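Local coordinates for benzoylformate decarboxylase (Mycobacterium smegmatis, PDB 4Q9D), which belongs to the thiamine pyrophosphate enzyme family, with a Rossmann-like central domain between two cofactor-binding domains, and holds a magnesium ion in the C-terminal one, at residues P230-A235 with L248-L253; P203-G208 with V271-E276. All blocks are in the same frame, centred on the assembly; numbering follows the deposited sequence.

Interaction 1. Residues P230-A235 with L248-L253; sequences PVHASA and LYAGPL
His232 and Leu253 each carry CG anti to their own carbonyl carbon (chi1 -78° in the histidine), and the two side chains meet at about a right angle. Leu253 CD2 sits over one face of the imidazole, offset toward the rim, 4.0 Å from the ring centroid of His232. Ala250 CB covers the centre of the opposite face at 3.7 Å from that centroid, a methyl being small enough to rest there. Between these two CH-pi contacts His232 ND1 donates to Gly251 O at 2.8 Å; the oxygen lies at the ring edge but tilted from its plane, which goes with a bent bond (134°). Ala233 N binds the same oxygen, Gly251 O, at 3.0 Å, reaching it from the other face of the carbonyl plane, so that two donors grip one acceptor. The flanking backbone bonds are Val231 N to Leu248 O, Ala250 N to Val231 O and Leu253 N to Ala233 O. Glycine suits its place at Gly251, where phi is 84° and a CB would press on the carbonyl oxygen of Ala250 and on Pro252 CD. On the other face of the sheet Tyr249 CE1 lies 4.0 Å from Ala233 CB, and Phe386 of helix 382-388 packs on Tyr249 and Pro252. With Ala250 and Gly251 together facing His232, the pairing resembles a beta bulge at the margin of the parallel sheet in a Rossmann-like domain.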
ATOM      1  N   PRO B 230     -40.885  14.604  11.537  1.00 24.03           N
ATOM      2  CA  PRO B 230     -40.668  14.556  10.091  1.00 30.62           C
ATOM      3  C   PRO B 230     -39.512  13.610   9.776  1.00 30.56           C
ATOM      4  O   PRO B 230     -38.556  13.525  10.544  1.00 26.84           O
ATOM      5  CB  PRO B 230     -40.259  15.988   9.737  1.00 24.99           C
ATOM      6  CG  PRO B 230     -39.990  16.686  11.032  1.00 34.17           C
ATOM      7  CD  PRO B 230     -40.710  15.948  12.109  1.00 26.03           C
ATOM      8  N   VAL B 231     -39.622  12.907   8.664  1.00 24.96           N
ATOM      9  CA  VAL B 231     -38.607  11.934   8.239  1.00 26.72           C
ATOM     10  C   VAL B 231     -37.974  12.377   6.918  1.00 26.11           C
ATOM     11  O   VAL B 231     -38.658  12.404   5.901  1.00 23.45           O
ATOM     12  CB  VAL B 231     -39.244  10.566   8.016  1.00 27.41           C
ATOM     13  CG1 VAL B 231     -38.179   9.561   7.613  1.00 25.85           C
ATOM     14  CG2 VAL B 231     -39.994  10.116   9.292  1.00 29.47           C
ATOM     15  N   HIS B 232     -36.687  12.750   6.941  1.00 22.04           N
ATOM     16  CA  HIS B 232     -35.934  13.027   5.716  1.00 22.33           C
ATOM     17  C   HIS B 232     -35.239  11.790   5.164  1.00 29.87           C
ATOM     18  O   HIS B 232     -34.946  10.857   5.903  1.00 28.42           O
ATOM     19  CB  HIS B 232     -34.883  14.096   5.981  1.00 25.61           C
ATOM     20  CG  HIS B 232     -35.429  15.490   6.028  1.00 32.83           C
ATOM     21  ND1 HIS B 232     -35.617  16.255   4.893  1.00 27.60           N
ATOM     22  CD2 HIS B 232     -35.800  16.272   7.071  1.00 30.66           C
ATOM     23  CE1 HIS B 232     -36.055  17.451   5.237  1.00 27.46           C
ATOM     24  NE2 HIS B 232     -36.186  17.484   6.552  1.00 34.35           N
ATOM     25  N   ALA B 233     -34.970  11.788   3.869  1.00 29.79           N
ATOM     26  CA  ALA B 233     -34.115  10.772   3.285  1.00 25.56           C
ATOM     27  C   ALA B 233     -32.719  11.366   3.085  1.00 28.98           C
ATOM     28  O   ALA B 233     -32.521  12.573   3.203  1.00 24.50           O
ATOM     29  CB  ALA B 233     -34.678  10.288   1.943  1.00 22.74           C
ATOM     30  N   SER B 234     -31.754  10.515   2.758  1.00 28.84           N
ATOM     31  CA  SER B 234     -30.419  10.974   2.408  1.00 30.07           C
ATOM     32  C   SER B 234     -30.468  11.824   1.152  1.00 27.85           C
ATOM     33  O   SER B 234     -31.277  11.574   0.251  1.00 22.38           O
ATOM     34  CB  SER B 234     -29.503   9.759   2.126  1.00 35.98           C
ATOM     35  OG  SER B 234     -28.202  10.173   1.701  1.00 33.26           O
ATOM     36  N   ALA B 235     -29.599  12.824   1.076  1.00 21.58           N
ATOM     37  CA  ALA B 235     -29.335  13.457  -0.216  1.00 24.13           C
ATOM     38  C   ALA B 235     -28.674  12.412  -1.122  1.00 27.98           C
ATOM     39  O   ALA B 235     -27.988  11.497  -0.637  1.00 29.37           O
ATOM     40  CB  ALA B 235     -28.387  14.673  -0.031  1.00 20.74           C
ATOM     41  N   LEU B 248     -45.459  11.688   6.967  1.00 26.61           N
ATOM     42  CA  LEU B 248     -44.319  12.227   7.705  1.00 33.38           C
ATOM     43  C   LEU B 248     -43.116  12.568   6.813  1.00 28.04           C
ATOM     44  O   LEU B 248     -42.152  13.174   7.283  1.00 27.13           O
ATOM     45  CB  LEU B 248     -43.892  11.265   8.809  1.00 28.62           C
ATOM     46  CG  LEU B 248     -44.820  11.080  10.013  1.00 32.18           C
ATOM     47  CD1 LEU B 248     -44.178  10.066  10.953  1.00 30.47           C
ATOM     48  CD2 LEU B 248     -45.086  12.382  10.744  1.00 29.35           C
ATOM     49  N   TYR B 249     -43.158  12.171   5.538  1.00 27.27           N
ATOM     50  CA  TYR B 249     -41.974  12.316   4.679  1.00 28.00           C
ATOM     51  C   TYR B 249     -41.668  13.765   4.370  1.00 32.63           C
ATOM     52  O   TYR B 249     -42.531  14.496   3.914  1.00 33.76           O
ATOM     53  CB  TYR B 249     -42.151  11.541   3.380  1.00 25.30           C
ATOM     54  CG  TYR B 249     -40.947  11.559   2.442  1.00 29.33           C
ATOM     55  CD1 TYR B 249     -39.688  11.092   2.853  1.00 30.07           C
ATOM     56  CD2 TYR B 249     -41.086  11.980   1.140  1.00 28.30           C
ATOM     57  CE1 TYR B 249     -38.627  11.076   1.986  1.00 29.77           C
ATOM     58  CE2 TYR B 249     -40.040  11.981   0.271  1.00 29.29           C
ATOM     59  CZ  TYR B 249     -38.813  11.523   0.686  1.00 36.34           C
ATOM     60  OH  TYR B 249     -37.792  11.524  -0.227  1.00 32.62           O
ATOM     61  N   ALA B 250     -40.436  14.178   4.626  1.00 28.06           N
ATOM     62  CA  ALA B 250     -40.033  15.525   4.360  1.00 19.38           C
ATOM     63  C   ALA B 250     -39.031  15.650   3.206  1.00 27.07           C
ATOM     64  O   ALA B 250     -38.447  16.725   2.986  1.00 26.99           O
ATOM     65  CB  ALA B 250     -39.483  16.180   5.632  1.00 21.79           C
ATOM     66  N   GLY B 251     -38.807  14.557   2.488  1.00 25.30           N
ATOM     67  CA  GLY B 251     -37.945  14.596   1.320  1.00 26.61           C
ATOM     68  C   GLY B 251     -36.470  14.461   1.672  1.00 35.65           C
ATOM     69  O   GLY B 251     -36.111  14.384   2.844  1.00 28.63           O
ATOM     70  N   PRO B 252     -35.604  14.441   0.653  1.00 27.35           N
ATOM     71  CA  PRO B 252     -34.159  14.326   0.874  1.00 27.51           C
ATOM     72  C   PRO B 252     -33.595  15.567   1.540  1.00 28.35           C
ATOM     73  O   PRO B 252     -34.074  16.663   1.313  1.00 29.89           O
ATOM     74  CB  PRO B 252     -33.592  14.176  -0.550  1.00 29.47           C
ATOM     75  CG  PRO B 252     -34.635  14.834  -1.421  1.00 41.65           C
ATOM     76  CD  PRO B 252     -35.951  14.498  -0.775  1.00 29.67           C
ATOM     77  N   LEU B 253     -32.576  15.391   2.367  1.00 28.51           N
ATOM     78  CA  LEU B 253     -31.806  16.520   2.891  1.00 29.90           C
ATOM     79  C   LEU B 253     -31.134  17.277   1.754  1.00 22.86           C
ATOM     80  O   LEU B 253     -30.885  16.711   0.681  1.00 25.94           O
ATOM     81  CB  LEU B 253     -30.729  16.029   3.888  1.00 21.37           C
ATOM     82  CG  LEU B 253     -31.180  15.574   5.286  1.00 34.15           C
ATOM     83  CD1 LEU B 253     -29.999  15.092   6.128  1.00 28.69           C
ATOM     84  CD2 LEU B 253     -31.868  16.730   6.011  1.00 26.28           C
TER

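Interaction 2. Residues P203-G208 with V271-E276; sequences PMLVLG and VVVGAE
Val206 and Val272 run alongside each other from the same face of the sheet, with Val206 CG2 4.1 Å from Val272 CG2. On the other face Leu205 has CG anti to the backbone N (chi1 176°), and chi2 of 64° then turns CD1 toward Val271 CG1, 3.9 Å away; the same methyl also meets Val273. Leu207 CD2 rests 4.0 Å from Val273 CB. Beta-branched valines suit these extended, buried positions. The backbones hold the pairs in register through nearly straight bonds, Val271 N to Met204 O at 2.8 Å and Val206 N to Val271 O at 2.8 Å, continued by Val273 N to Val206 O and Gly208 N to Val273 O. These are the first and fourth strands of a sheet ordered 3-2-1-4-5-6, the point where a Rossmann-like fold changes its direction of growth. At their C-terminal ends Ala275 CB comes within 3.7 Å of Gly208 CA; a side chain on Gly208 would collide with Ala275 CB and Gly274 O. Glycine also fits at Gly274, where phi is positive. Farther out, Leu205 packs on Phe223 and Ala224 of helix 217-227, while Leu322 of helix 318-328 backs Leu207 and Val273.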
ATOM      1  N   PRO B 203     -37.889  16.782  17.490  1.00 34.39           N
ATOM      2  CA  PRO B 203     -36.927  15.891  16.849  1.00 34.33           C
ATOM      3  C   PRO B 203     -37.169  15.795  15.347  1.00 32.56           C
ATOM      4  O   PRO B 203     -38.248  16.103  14.845  1.00 26.75           O
ATOM      5  CB  PRO B 203     -37.207  14.546  17.507  1.00 26.46           C
ATOM      6  CG  PRO B 203     -38.657  14.603  17.860  1.00 31.43           C
ATOM      7  CD  PRO B 203     -38.964  16.046  18.179  1.00 29.60           C
ATOM      8  N   MET B 204     -36.138  15.374  14.627  1.00 24.94           N
ATOM      9  CA  MET B 204     -36.285  15.037  13.223  1.00 20.75           C
ATOM     10  C   MET B 204     -35.566  13.721  12.958  1.00 20.77           C
ATOM     11  O   MET B 204     -34.511  13.459  13.540  1.00 22.86           O
ATOM     12  CB  MET B 204     -35.717  16.171  12.338  1.00 24.48           C
ATOM     13  CG  MET B 204     -35.897  15.912  10.837  1.00 29.86           C
ATOM     14  SD  MET B 204     -34.397  15.168  10.091  1.00 33.12           S
ATOM     15  CE  MET B 204     -33.347  16.620  10.134  1.00 25.82           C
ATOM     16  N   LEU B 205     -36.118  12.911  12.065  1.00 22.68           N
ATOM     17  CA  LEU B 205     -35.572  11.605  11.793  1.00 24.82           C
ATOM     18  C   LEU B 205     -35.065  11.536  10.356  1.00 27.44           C
ATOM     19  O   LEU B 205     -35.753  11.981   9.439  1.00 23.88           O
ATOM     20  CB  LEU B 205     -36.645  10.544  12.018  1.00 26.16           C
ATOM     21  CG  LEU B 205     -36.246   9.105  11.683  1.00 26.54           C
ATOM     22  CD1 LEU B 205     -35.098   8.663  12.621  1.00 23.39           C
ATOM     23  CD2 LEU B 205     -37.450   8.177  11.811  1.00 21.66           C
ATOM     24  N   VAL B 206     -33.859  10.989  10.174  1.00 24.22           N
ATOM     25  CA  VAL B 206     -33.305  10.733   8.841  1.00 25.97           C
ATOM     26  C   VAL B 206     -33.129   9.235   8.682  1.00 28.04           C
ATOM     27  O   VAL B 206     -32.485   8.604   9.515  1.00 29.79           O
ATOM     28  CB  VAL B 206     -31.917  11.420   8.621  1.00 23.59           C
ATOM     29  CG1 VAL B 206     -31.449  11.216   7.197  1.00 20.34           C
ATOM     30  CG2 VAL B 206     -31.971  12.919   8.956  1.00 18.96           C
ATOM     31  N   LEU B 207     -33.710   8.677   7.622  1.00 23.57           N
ATOM     32  CA  LEU B 207     -33.606   7.260   7.311  1.00 22.96           C
ATOM     33  C   LEU B 207     -32.886   7.130   5.977  1.00 29.03           C
ATOM     34  O   LEU B 207     -33.425   7.484   4.921  1.00 28.81           O
ATOM     35  CB  LEU B 207     -34.997   6.587   7.239  1.00 21.17           C
ATOM     36  CG  LEU B 207     -35.809   6.511   8.556  1.00 28.47           C
ATOM     37  CD1 LEU B 207     -37.231   5.960   8.331  1.00 20.67           C
ATOM     38  CD2 LEU B 207     -35.093   5.670   9.624  1.00 26.13           C
ATOM     39  N   GLY B 208     -31.661   6.614   6.038  1.00 21.87           N
ATOM     40  CA  GLY B 208     -30.790   6.513   4.881  1.00 20.62           C
ATOM     41  C   GLY B 208     -30.761   5.119   4.274  1.00 25.26           C
ATOM     42  O   GLY B 208     -31.486   4.213   4.707  1.00 22.42           O
ATOM     43  N   VAL B 271     -32.064  12.672  14.569  1.00 21.92           N
ATOM     44  CA  VAL B 271     -31.749  11.267  14.710  1.00 22.27           C
ATOM     45  C   VAL B 271     -31.431  10.668  13.340  1.00 25.49           C
ATOM     46  O   VAL B 271     -32.307  10.549  12.493  1.00 26.13           O
ATOM     47  CB  VAL B 271     -32.905  10.509  15.333  1.00 27.84           C
ATOM     48  CG1 VAL B 271     -32.513   9.048  15.508  1.00 22.49           C
ATOM     49  CG2 VAL B 271     -33.292  11.162  16.687  1.00 23.45           C
ATOM     50  N   VAL B 272     -30.171  10.316  13.121  1.00 22.46           N
ATOM     51  CA  VAL B 272     -29.748   9.823  11.812  1.00 23.09           C
ATOM     52  C   VAL B 272     -29.489   8.322  11.829  1.00 24.21           C
ATOM     53  O   VAL B 272     -28.535   7.852  12.470  1.00 24.35           O
ATOM     54  CB  VAL B 272     -28.465  10.537  11.337  1.00 23.38           C
ATOM     55  CG1 VAL B 272     -28.090  10.017   9.947  1.00 18.01           C
ATOM     56  CG2 VAL B 272     -28.686  12.072  11.334  1.00 19.66           C
ATOM     57  N   VAL B 273     -30.326   7.579  11.124  1.00 19.66           N
ATOM     58  CA  VAL B 273     -30.244   6.127  11.134  1.00 22.67           C
ATOM     59  C   VAL B 273     -29.923   5.668   9.743  1.00 23.76           C
ATOM     60  O   VAL B 273     -30.688   5.899   8.822  1.00 21.20           O
ATOM     61  CB  VAL B 273     -31.571   5.457  11.595  1.00 19.96           C
ATOM     62  CG1 VAL B 273     -31.405   3.948  11.668  1.00 18.51           C
ATOM     63  CG2 VAL B 273     -32.004   5.993  12.960  1.00 17.94           C
ATOM     64  N   GLY B 274     -28.763   5.046   9.562  1.00 25.49           N
ATOM     65  CA  GLY B 274     -28.489   4.454   8.261  1.00 19.02           C
ATOM     66  C   GLY B 274     -28.155   5.389   7.126  1.00 22.27           C
ATOM     67  O   GLY B 274     -28.184   4.970   5.962  1.00 22.02           O
ATOM     68  N   ALA B 275     -27.828   6.636   7.467  1.00 18.66           N
ATOM     69  CA  ALA B 275     -27.323   7.652   6.523  1.00 21.31           C
ATOM     70  C   ALA B 275     -26.017   8.199   7.081  1.00 26.89           C
ATOM     71  O   ALA B 275     -25.785   8.161   8.294  1.00 23.13           O
ATOM     72  CB  ALA B 275     -28.342   8.824   6.343  1.00 20.66           C
ATOM     73  N   GLU B 276     -25.167   8.698   6.197  1.00 22.57           N
ATOM     74  CA  GLU B 276     -23.943   9.392   6.584  1.00 22.94           C
ATOM     75  C   GLU B 276     -24.300  10.706   7.251  1.00 27.70           C
ATOM     76  O   GLU B 276     -25.409  11.221   7.094  1.00 25.25           O
ATOM     77  CB  GLU B 276     -23.072   9.643   5.332  1.00 26.89           C
ATOM     78  CG  GLU B 276     -22.677   8.319   4.693  1.00 31.42           C
ATOM     79  CD  GLU B 276     -22.429   8.358   3.205  1.00 42.97           C
ATOM     80  OE1 GLU B 276     -22.393   9.460   2.604  1.00 31.49           O
ATOM     81  OE2 GLU B 276     -22.248   7.248   2.642  1.00 39.85           O
TER

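Overall arrangement
Interactions 1 and 2 are adjacent parts of one six-stranded parallel sheet, their centres about 9 Å apart. Strands 231-233 and 203-207 join them: His232 N lies 2.8 Å from Leu205 O and Pro230 O 2.9 Å from Leu205 N, both probable hydrogen bonds. Side chains meet there too, Met204 SD standing 3.5 Å from His232 CD2, while Val231 packs against Leu205 and Leu207. Interaction 1 includes the outermost strand, 249-252, whereas interaction 2 pairs the two central strands, 203-207 and 269-273. Both belong to the central domain; the magnesium ion is held by Asp434, Asn461 and Glu463 of the C-terminal domain, so neither contact supplies a residue of the metal site.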